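HcgC (Methanococcus maripaludis S2, PDB 5O4H) probably catalyses the S-adenosylmethionine-dependent methylation of a pyridinol precursor in biosynthesis of the FeGP cofactor of [Fe]-hydrogenase. Local coordinates at residues 51-56 with 175-180; 93-98 with 123-128; 206-211 with 219-224. All coordinates share one frame; numbering follows the deposited sequence. Where two conformers were deposited one is given.

Contact 1: residues 51-56 with 175-180; sequences YLSGSY and SGTMTL. With SAH (S-adenosyl-L-homocysteine), chain Q.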
loop_
_atom_site.group_PDB
_atom_site.type_symbol
_atom_site.label_atom_id
_atom_site.label_comp_id
_atom_site.label_asym_id
_atom_site.label_seq_id
_atom_site.Cartn_x
_atom_site.Cartn_y
_atom_site.Cartn_z
ATOM N N TYR C 51 -25.771 -5.476 18.522
ATOM C CA TYR C 51 -24.491 -4.845 18.272
ATOM C C TYR C 51 -24.162 -4.970 16.785
ATOM O O TYR C 51 -24.328 -6.055 16.257
ATOM C CB TYR C 51 -23.404 -5.494 19.130
ATOM C CG TYR C 51 -21.980 -5.119 18.777
ATOM C CD1 TYR C 51 -21.275 -5.824 17.814
ATOM C CD2 TYR C 51 -21.327 -4.095 19.445
ATOM C CE1 TYR C 51 -19.964 -5.495 17.492
ATOM C CE2 TYR C 51 -20.019 -3.758 19.133
ATOM C CZ TYR C 51 -19.334 -4.472 18.166
ATOM O OH TYR C 51 -18.040 -4.142 17.874
ATOM N N LEU C 52 -23.670 -3.934 16.093
ATOM C CA LEU C 52 -23.445 -2.561 16.541
ATOM C C LEU C 52 -24.534 -1.679 15.932
ATOM O O LEU C 52 -25.039 -0.784 16.593
ATOM C CB LEU C 52 -22.047 -2.088 16.120
ATOM C CG LEU C 52 -21.625 -0.687 16.553
ATOM C CD1 LEU C 52 -21.944 -0.416 17.995
ATOM C CD2 LEU C 52 -20.149 -0.473 16.303
ATOM N N SER C 53 -24.909 -1.921 14.675
ATOM C CA SER C 53 -25.947 -1.127 13.999
ATOM C C SER C 53 -27.380 -1.468 14.399
ATOM O O SER C 53 -28.283 -0.674 14.137
ATOM C CB SER C 53 -25.822 -1.269 12.481
ATOM O OG SER C 53 -25.499 -2.630 12.169
ATOM N N GLY C 54 -27.592 -2.632 14.988
ATOM C CA GLY C 54 -28.929 -3.069 15.382
ATOM C C GLY C 54 -29.710 -2.117 16.238
ATOM O O GLY C 54 -30.906 -1.920 16.013
ATOM N N SER C 55 -29.039 -1.513 17.217
ATOM C CA SER C 55 -29.691 -0.569 18.120
ATOM C C SER C 55 -30.335 0.602 17.368
ATOM O O SER C 55 -31.523 0.876 17.566
ATOM C CB SER C 55 -28.690 -0.044 19.144
ATOM O OG SER C 55 -29.330 0.846 20.044
ATOM N N TYR C 56 -29.563 1.273 16.511
ATOM C CA TYR C 56 -30.091 2.401 15.743
ATOM C C TYR C 56 -31.107 1.926 14.695
ATOM O O TYR C 56 -32.114 2.596 14.474
ATOM C CB TYR C 56 -28.979 3.221 15.093
ATOM C CG TYR C 56 -29.524 4.466 14.455
ATOM C CD1 TYR C 56 -29.901 5.556 15.223
ATOM C CD2 TYR C 56 -29.729 4.533 13.084
ATOM C CE1 TYR C 56 -30.443 6.701 14.640
ATOM C CE2 TYR C 56 -30.273 5.667 12.487
ATOM C CZ TYR C 56 -30.625 6.755 13.271
ATOM O OH TYR C 56 -31.151 7.894 12.711
ATOM N N SER C 175 -18.601 -6.269 6.011
ATOM C CA SER C 175 -19.501 -5.122 5.996
ATOM C C SER C 175 -19.823 -4.716 7.439
ATOM O O SER C 175 -20.647 -3.818 7.641
ATOM C CB SER C 175 -20.788 -5.512 5.299
ATOM O OG SER C 175 -21.355 -6.586 6.030
ATOM N N GLY C 176 -19.217 -5.380 8.431
ATOM C CA GLY C 176 -19.447 -5.089 9.838
ATOM C C GLY C 176 -19.140 -3.647 10.159
ATOM O O GLY C 176 -18.124 -3.113 9.724
ATOM N N THR C 177 -20.021 -2.998 10.910
ATOM C CA THR C 177 -19.832 -1.585 11.258
ATOM C C THR C 177 -18.461 -1.281 11.831
ATOM O O THR C 177 -17.790 -0.374 11.353
ATOM C CB THR C 177 -20.917 -1.161 12.238
ATOM O OG1 THR C 177 -22.174 -1.449 11.654
ATOM C CG2 THR C 177 -20.845 0.314 12.619
ATOM N N MET C 178 -18.040 -2.023 12.839
ATOM C CA MET C 178 -16.706 -1.735 13.452
ATOM C C MET C 178 -15.560 -2.059 12.513
ATOM O O MET C 178 -14.579 -1.328 12.583
ATOM C CB MET C 178 -16.446 -2.354 14.849
ATOM C CG MET C 178 -16.942 -1.555 16.106
ATOM S SD MET C 178 -16.995 0.293 16.332
ATOM C CE MET C 178 -15.313 0.695 16.402
ATOM N N THR C 179 -15.634 -3.083 11.624
ATOM C CA THR C 179 -14.563 -3.396 10.650
ATOM C C THR C 179 -14.447 -2.196 9.706
ATOM O O THR C 179 -13.328 -1.761 9.383
ATOM C CB THR C 179 -14.902 -4.626 9.747
ATOM O OG1 THR C 179 -14.871 -5.784 10.548
ATOM C CG2 THR C 179 -13.920 -4.844 8.563
ATOM N N LEU C 180 -15.588 -1.672 9.266
ATOM C CA LEU C 180 -15.587 -0.518 8.343
ATOM C C LEU C 180 -14.977 0.700 9.015
ATOM O O LEU C 180 -14.215 1.424 8.397
ATOM C CB LEU C 180 -16.988 -0.212 7.838
ATOM C CG LEU C 180 -17.614 -1.248 6.910
ATOM C CD1 LEU C 180 -19.050 -0.948 6.690
ATOM C CD2 LEU C 180 -16.931 -1.291 5.582
HETATM N N SAH Q . -23.895 -6.818 11.509
HETATM C CA SAH Q . -23.519 -6.083 12.764
HETATM C CB SAH Q . -22.501 -6.926 13.545
HETATM C CG SAH Q . -23.155 -8.202 14.041
HETATM S SD SAH Q . -22.275 -8.923 15.392
HETATM C C SAH Q . -22.883 -4.743 12.454
HETATM O O SAH Q . -22.495 -4.500 11.283
HETATM O OXT SAH Q . -22.747 -3.901 13.364
HETATM C "C5'" SAH Q . -23.394 -10.210 15.865
HETATM C "C4'" SAH Q . -24.508 -9.635 16.768
HETATM O "O4'" SAH Q . -25.592 -10.572 16.780
HETATM C "C3'" SAH Q . -24.050 -9.574 18.226
HETATM O "O3'" SAH Q . -24.892 -8.624 18.907
HETATM C "C2'" SAH Q . -24.358 -10.993 18.721
HETATM O "O2'" SAH Q . -24.548 -11.089 20.131
HETATM C "C1'" SAH Q . -25.695 -11.252 18.039
HETATM N N9 SAH Q . -25.977 -12.668 17.719
HETATM C C8 SAH Q . -25.108 -13.619 17.302
HETATM N N7 SAH Q . -25.797 -14.777 17.075
HETATM C C5 SAH Q . -27.093 -14.549 17.315
HETATM C C6 SAH Q . -28.345 -15.333 17.243
HETATM N N6 SAH Q . -28.291 -16.627 16.865
HETATM N N1 SAH Q . -29.506 -14.723 17.564
HETATM C C2 SAH Q . -29.560 -13.426 17.958
HETATM N N3 SAH Q . -28.455 -12.659 18.043
HETATM C C4 SAH Q . -27.218 -13.156 17.740
#
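Leu-52 and Thr-177 meet through their methyl ends, with Leu-52 CD2 3.8 Å from Thr-177 CG2 and the two side chains crossing at about a right angle. Met-178 adds its CG and SD beside Leu-52 CD2, and its CG also meets the Tyr-51 hydroxyl. It was modelled in two conformers, so its closest approaches are doubtful. The peptide between Tyr-51 and Leu-52 is cis, and Leu-52 CB sits over the centre of one face of the Tyr-51 ring. The sulfur of S-adenosyl-L-homocysteine lies at the edge of that ring.

The polar contacts run through the ligand. Its OXT takes backbone bonds from Leu-52 N (2.9 Å) and Ser-53 N (3.2 Å). Its other carboxylate oxygen, O, is bonded by Thr-177 N (2.9 Å, 161°), in the first turn of helix 177-193 just after the N-cap Gly-176. That helix end probably helps to balance the negative charge. Thr-177 OG1 lies beside the backbone N (chi1 -55°), within bonding distance of both carboxylate oxygens, but its one proton can serve only one at a time. Tyr-51 N holds the ribose O3'.

The site lies in a Rossmann-type fold, between the loop that follows strand 42-48 and the start of helix 177-193. Helix 18-37 packs on Thr-177 and Met-178, and its Lys-29 bonds Thr-177 OG1. Phe-213 of helix 208-214 meets the Tyr-51 ring edge-to-face.

Contact 2: residues 93-98 with 123-128; sequences KLQLEL and ISKFNP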
loop_
_atom_site.group_PDB
_atom_site.type_symbol
_atom_site.label_atom_id
_atom_site.label_comp_id
_atom_site.label_asym_id
_atom_site.label_seq_id
_atom_site.Cartn_x
_atom_site.Cartn_y
_atom_site.Cartn_z
ATOM N N LYS C 93 -35.730 -16.757 25.004
ATOM C CA LYS C 93 -37.118 -16.333 25.231
ATOM C C LYS C 93 -37.864 -16.249 23.902
ATOM O O LYS C 93 -39.049 -16.592 23.846
ATOM C CB LYS C 93 -37.185 -14.978 25.957
ATOM C CG LYS C 93 -36.579 -14.924 27.367
ATOM C CD LYS C 93 -36.706 -16.215 28.160
ATOM C CE LYS C 93 -36.150 -16.088 29.550
ATOM N NZ LYS C 93 -36.661 -17.163 30.439
ATOM N N LEU C 94 -37.184 -15.802 22.839
ATOM C CA LEU C 94 -37.819 -15.719 21.523
ATOM C C LEU C 94 -38.166 -17.151 21.087
ATOM O O LEU C 94 -39.301 -17.428 20.735
ATOM C CB LEU C 94 -36.902 -15.090 20.456
ATOM C CG LEU C 94 -37.544 -15.173 19.068
ATOM C CD1 LEU C 94 -38.530 -14.069 18.864
ATOM C CD2 LEU C 94 -36.573 -15.337 18.040
ATOM N N GLN C 95 -37.181 -18.046 21.108
ATOM C CA GLN C 95 -37.393 -19.433 20.708
ATOM C C GLN C 95 -38.552 -20.082 21.440
ATOM O O GLN C 95 -39.383 -20.729 20.808
ATOM C CB GLN C 95 -36.139 -20.253 20.940
ATOM C CG GLN C 95 -35.086 -19.996 19.864
ATOM C CD GLN C 95 -35.253 -20.949 18.698
ATOM O OE1 GLN C 95 -36.318 -21.523 18.468
ATOM N NE2 GLN C 95 -34.227 -21.137 17.932
ATOM N N LEU C 96 -38.617 -19.901 22.759
ATOM C CA LEU C 96 -39.692 -20.509 23.560
ATOM C C LEU C 96 -41.057 -19.925 23.285
ATOM O O LEU C 96 -42.035 -20.667 23.210
ATOM C CB LEU C 96 -39.355 -20.422 25.045
ATOM C CG LEU C 96 -38.127 -21.227 25.477
ATOM C CD1 LEU C 96 -37.756 -20.902 26.913
ATOM C CD2 LEU C 96 -38.369 -22.717 25.350
ATOM N N GLU C 97 -41.136 -18.616 23.151
ATOM C CA GLU C 97 -42.408 -17.955 22.862
ATOM C C GLU C 97 -42.865 -18.369 21.442
ATOM O O GLU C 97 -44.065 -18.524 21.221
ATOM C CB GLU C 97 -42.261 -16.436 23.001
ATOM C CG GLU C 97 -43.559 -15.668 22.889
ATOM C CD GLU C 97 -44.610 -15.989 23.933
ATOM O OE1 GLU C 97 -44.322 -16.749 24.885
ATOM O OE2 GLU C 97 -45.736 -15.464 23.794
ATOM N N LEU C 98 -41.923 -18.566 20.493
ATOM C CA LEU C 98 -42.283 -18.999 19.141
ATOM C C LEU C 98 -42.846 -20.420 19.191
ATOM O O LEU C 98 -43.828 -20.728 18.527
ATOM C CB LEU C 98 -41.066 -19.061 18.207
ATOM C CG LEU C 98 -40.912 -18.018 17.182
ATOM C CD1 LEU C 98 -39.600 -18.204 16.504
ATOM C CD2 LEU C 98 -42.056 -18.070 16.145
ATOM N N ILE C 123 -35.120 -18.728 11.107
ATOM C CA ILE C 123 -35.759 -17.793 10.179
ATOM C C ILE C 123 -36.958 -18.455 9.495
ATOM O O ILE C 123 -37.995 -17.803 9.304
ATOM C CB ILE C 123 -34.750 -17.232 9.152
ATOM C CG1 ILE C 123 -33.656 -16.394 9.832
ATOM C CG2 ILE C 123 -35.465 -16.419 8.070
ATOM C CD1 ILE C 123 -34.048 -15.117 10.539
ATOM N N SER C 124 -36.831 -19.751 9.141
ATOM C CA SER C 124 -37.910 -20.511 8.485
ATOM C C SER C 124 -39.209 -20.611 9.301
ATOM O O SER C 124 -40.240 -20.951 8.730
ATOM C CB SER C 124 -37.431 -21.903 8.063
ATOM O OG SER C 124 -37.380 -22.828 9.136
ATOM N N LYS C 125 -39.179 -20.307 10.613
ATOM C CA LYS C 125 -40.369 -20.355 11.459
ATOM C C LYS C 125 -41.257 -19.129 11.283
ATOM O O LYS C 125 -42.384 -19.125 11.766
ATOM C CB LYS C 125 -39.964 -20.493 12.934
ATOM C CG LYS C 125 -39.229 -21.794 13.207
ATOM C CD LYS C 125 -38.884 -21.969 14.675
ATOM C CE LYS C 125 -37.831 -23.029 14.914
ATOM N NZ LYS C 125 -38.284 -24.394 14.528
ATOM N N PHE C 126 -40.764 -18.088 10.607
ATOM C CA PHE C 126 -41.523 -16.857 10.387
ATOM C C PHE C 126 -42.151 -16.856 9.019
ATOM O O PHE C 126 -41.746 -17.620 8.138
ATOM C CB PHE C 126 -40.572 -15.648 10.501
ATOM C CG PHE C 126 -39.862 -15.563 11.827
ATOM C CD1 PHE C 126 -40.579 -15.482 13.011
ATOM C CD2 PHE C 126 -38.479 -15.569 11.896
ATOM C CE1 PHE C 126 -39.924 -15.406 14.231
ATOM C CE2 PHE C 126 -37.831 -15.507 13.128
ATOM C CZ PHE C 126 -38.561 -15.423 14.283
ATOM N N ASN C 127 -43.143 -16.007 8.841
ATOM C CA ASN C 127 -43.831 -15.855 7.556
ATOM C C ASN C 127 -44.087 -14.346 7.443
ATOM O O ASN C 127 -45.219 -13.891 7.515
ATOM C CB ASN C 127 -45.124 -16.685 7.526
ATOM C CG ASN C 127 -45.901 -16.545 6.238
ATOM O OD1 ASN C 127 -45.337 -16.402 5.136
ATOM N ND2 ASN C 127 -47.205 -16.575 6.349
ATOM N N PRO C 128 -43.019 -13.548 7.300
ATOM C CA PRO C 128 -43.207 -12.104 7.220
ATOM C C PRO C 128 -43.504 -11.585 5.840
ATOM O O PRO C 128 -43.353 -12.290 4.854
ATOM C CB PRO C 128 -41.844 -11.575 7.689
ATOM C CG PRO C 128 -40.879 -12.551 7.150
ATOM C CD PRO C 128 -41.586 -13.896 7.197
#
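Leu-98 reaches from its helix to the ring of Phe-126. Its CB points toward residues 123-128. Leu-98 CG then comes to 4.1 Å from Phe-126 CE1. Beyond it the two methyls share the same ring corner. Leu-98 CD1 continues the chain outward, anti to CA (chi2 174°), and ends 3.6 Å from Phe-126 CE1, with CZ of that ring almost as near. Leu-98 CD2 is the looser of the two, 3.9 Å from Phe-126 CE1. On the Lys-125 side, Leu-98 CD1 also touches the aliphatic chain, 4.2 Å from Lys-125 CD.

Leu-94, one helical turn earlier, adds a second apolar contact. At the edge of the aromatic ring, Leu-94 CD2 lies 4.3 Å from Phe-126 CZ. These contacts join helix 91-100, which follows the outermost strand 87-90 of the Rossmann-type sheet, to the connection between helix 120-123 and strand 130-134. That connection turns through a type I beta turn from Ile-123 to Phe-126, closed by Phe-126 N bonding Ile-123 O at 3.1 Å. The Phe-126 ring also packs on Phe-48 and Val-109, from the sheet strands 42-48 and 108-111, while Leu-122 of helix 120-123 touches Leu-94, Gln-95 and Leu-98.

Lys-125 lies at the more polar rim. The Lys-125 chain is bent at its last torsion (chi4 -64°), and Lys-125 CE passes 4.1 Å from Gln-95 OE1. That oxygen takes its hydrogen bond from Arg-99 NE. Lys-125 NZ has a long, weak ion pair with Asp-121.

Contact 3: residues 206-211 with 219-224; sequences KYFEGT and KKFLTE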
loop_
_atom_site.group_PDB
_atom_site.type_symbol
_atom_site.label_atom_id
_atom_site.label_comp_id
_atom_site.label_asym_id
_atom_site.label_seq_id
_atom_site.Cartn_x
_atom_site.Cartn_y
_atom_site.Cartn_z
ATOM N N LYS C 206 -8.402 -0.100 19.592
ATOM C CA LYS C 206 -8.252 -1.177 20.558
ATOM C C LYS C 206 -9.258 -2.242 20.219
ATOM O O LYS C 206 -10.089 -2.051 19.321
ATOM C CB LYS C 206 -8.404 -0.676 21.993
ATOM C CG LYS C 206 -9.774 -0.106 22.336
ATOM C CD LYS C 206 -9.905 0.114 23.824
ATOM C CE LYS C 206 -10.273 -1.163 24.553
ATOM N NZ LYS C 206 -10.028 -1.053 26.018
ATOM N N TYR C 207 -9.207 -3.368 20.924
ATOM C CA TYR C 207 -10.145 -4.459 20.663
ATOM C C TYR C 207 -11.483 -4.112 21.318
ATOM O O TYR C 207 -11.804 -4.581 22.407
ATOM C CB TYR C 207 -9.544 -5.780 21.173
ATOM C CG TYR C 207 -10.423 -6.995 20.970
ATOM C CD1 TYR C 207 -11.024 -7.248 19.747
ATOM C CD2 TYR C 207 -10.608 -7.921 21.986
ATOM C CE1 TYR C 207 -11.830 -8.369 19.556
ATOM C CE2 TYR C 207 -11.422 -9.040 21.807
ATOM C CZ TYR C 207 -12.029 -9.260 20.587
ATOM O OH TYR C 207 -12.822 -10.377 20.391
ATOM N N PHE C 208 -12.261 -3.272 20.643
ATOM C CA PHE C 208 -13.552 -2.826 21.159
ATOM C C PHE C 208 -14.523 -3.991 21.437
ATOM O O PHE C 208 -15.306 -3.918 22.393
ATOM C CB PHE C 208 -14.195 -1.763 20.271
ATOM C CG PHE C 208 -13.347 -0.552 19.922
ATOM C CD1 PHE C 208 -13.095 0.435 20.858
ATOM C CD2 PHE C 208 -12.776 -0.427 18.670
ATOM C CE1 PHE C 208 -12.305 1.539 20.530
ATOM C CE2 PHE C 208 -11.992 0.676 18.349
ATOM C CZ PHE C 208 -11.765 1.644 19.279
ATOM N N GLU C 209 -14.445 -5.087 20.646
ATOM C CA GLU C 209 -15.297 -6.287 20.833
ATOM C C GLU C 209 -15.025 -6.915 22.227
ATOM O O GLU C 209 -15.915 -7.522 22.854
ATOM C CB GLU C 209 -15.013 -7.329 19.732
ATOM C CG GLU C 209 -16.182 -7.700 18.854
ATOM C CD GLU C 209 -15.737 -8.589 17.706
ATOM O OE1 GLU C 209 -16.110 -8.286 16.557
ATOM O OE2 GLU C 209 -14.985 -9.561 17.946
ATOM N N GLY C 210 -13.796 -6.771 22.709
ATOM C CA GLY C 210 -13.412 -7.272 24.020
ATOM C C GLY C 210 -14.197 -6.587 25.119
ATOM O O GLY C 210 -14.622 -7.224 26.088
ATOM N N THR C 211 -14.396 -5.267 24.980
ATOM C CA THR C 211 -15.136 -4.487 25.974
ATOM C C THR C 211 -16.588 -4.888 25.963
ATOM O O THR C 211 -17.212 -5.005 27.014
ATOM C CB THR C 211 -15.019 -2.980 25.670
ATOM O OG1 THR C 211 -13.663 -2.639 25.424
ATOM C CG2 THR C 211 -15.527 -2.109 26.785
ATOM N N LYS C 219 -21.324 0.359 28.570
ATOM C CA LYS C 219 -21.013 1.744 28.949
ATOM C C LYS C 219 -19.553 2.090 28.679
ATOM O O LYS C 219 -19.272 3.145 28.117
ATOM C CB LYS C 219 -21.338 2.007 30.430
ATOM C CG LYS C 219 -22.820 2.045 30.738
ATOM C CD LYS C 219 -23.068 2.079 32.237
ATOM C CE LYS C 219 -24.530 2.244 32.539
ATOM N NZ LYS C 219 -24.831 2.024 33.980
ATOM N N LYS C 220 -18.629 1.216 29.083
ATOM C CA LYS C 220 -17.198 1.424 28.879
ATOM C C LYS C 220 -16.915 1.469 27.369
ATOM O O LYS C 220 -16.129 2.292 26.933
ATOM C CB LYS C 220 -16.374 0.326 29.562
ATOM C CG LYS C 220 -14.870 0.557 29.493
ATOM C CD LYS C 220 -14.108 -0.580 30.144
ATOM C CE LYS C 220 -12.620 -0.444 29.932
ATOM N NZ LYS C 220 -11.883 -1.740 29.998
ATOM N N PHE C 221 -17.564 0.604 26.578
ATOM C CA PHE C 221 -17.373 0.593 25.123
ATOM C C PHE C 221 -17.792 1.943 24.537
ATOM O O PHE C 221 -17.054 2.521 23.753
ATOM C CB PHE C 221 -18.170 -0.560 24.485
ATOM C CG PHE C 221 -18.424 -0.428 23.002
ATOM C CD1 PHE C 221 -17.396 -0.607 22.088
ATOM C CD2 PHE C 221 -19.696 -0.161 22.521
ATOM C CE1 PHE C 221 -17.640 -0.489 20.712
ATOM C CE2 PHE C 221 -19.938 -0.065 21.162
ATOM C CZ PHE C 221 -18.908 -0.231 20.269
ATOM N N LEU C 222 -18.958 2.463 24.937
ATOM C CA LEU C 222 -19.435 3.755 24.435
ATOM C C LEU C 222 -18.467 4.881 24.804
ATOM O O LEU C 222 -18.266 5.798 23.999
ATOM C CB LEU C 222 -20.858 4.048 24.911
ATOM C CG LEU C 222 -21.922 3.095 24.387
ATOM C CD1 LEU C 222 -23.243 3.353 25.074
ATOM C CD2 LEU C 222 -22.071 3.183 22.883
ATOM N N THR C 223 -17.847 4.803 25.983
ATOM C CA THR C 223 -16.864 5.794 26.437
ATOM C C THR C 223 -15.631 5.683 25.557
ATOM O O THR C 223 -15.065 6.709 25.198
ATOM C CB THR C 223 -16.510 5.580 27.918
ATOM O OG1 THR C 223 -17.684 5.827 28.688
ATOM C CG2 THR C 223 -15.399 6.503 28.402
ATOM N N GLU C 224 -15.216 4.447 25.203
ATOM C CA GLU C 224 -14.055 4.220 24.336
ATOM C C GLU C 224 -14.257 4.837 22.936
ATOM O O GLU C 224 -13.276 5.233 22.315
ATOM C CB GLU C 224 -13.732 2.727 24.226
ATOM C CG GLU C 224 -13.145 2.175 25.510
ATOM C CD GLU C 224 -13.101 0.663 25.604
ATOM O OE1 GLU C 224 -13.641 -0.034 24.708
ATOM O OE2 GLU C 224 -12.427 0.177 26.538
#
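The Phe-221 ring receives Phe-208 CB at its edge, in its plane, 3.7 Å from Phe-221 CE1. The Phe-208 ring has the carbonyl O of Lys-206 over one face, toward the rim. At its edge is Glu-224 OE1, 3.9 Å from Phe-208 CD1, with the carboxylate turned 60° from the ring.

That carboxylate is gripped at both oxygens. Thr-211 OG1 donates to the syn lone pair of Glu-224 OE1 at 2.7 Å. Lys-206 NZ makes a salt bridge with Glu-224 OE2, also at 2.7 Å, coming from above the carboxylate plane (53° out of it). The Lys-206 chain bends at chi3 (-82°) and crosses Glu-224 at about a right angle. Lys-220 NZ is only at long range from OE2 and pairs more strongly with Glu-215. With an alanine at Glu-224, Lys-206 would probably lose its charge partner and Thr-211 OG1 its acceptor, leaving both free to turn.

Thr-211 OG1 stands beside the backbone N, which puts Thr-211 CG2 anti to that N, 3.8 Å from Lys-220 CB. The contact pairs two short consecutive helices, 208-214 and 218-225, with Lys-206 reaching in from just before the first. Their Phe-221 touches Leu-52 of the S-adenosyl-L-homocysteine site.

How the contacts relate
Contact 1 is fully buried, its centre about 1 Å from the centre of the chain. Contacts 3 and 2 are partly buried, their centres about 15 and 24 Å from the chain centre. Contacts 1 and 3 touch: Leu-52 CD1 is 3.8 Å from Phe-221 CE2, and Met-178 and Tyr-51 also meet the helical pair. Contact 2 touches neither. Strand 42-48 is a common neighbour: its Phe-48 packs on contact 2, and the chain runs on from it to contact 1. The chemistry differs with place. Contact 1 joins its segments by direct apolar contact and through a shared ligand carboxylate, contact 2 by apolar packing around one ring, and contact 3 by a carboxylate network beside two rings.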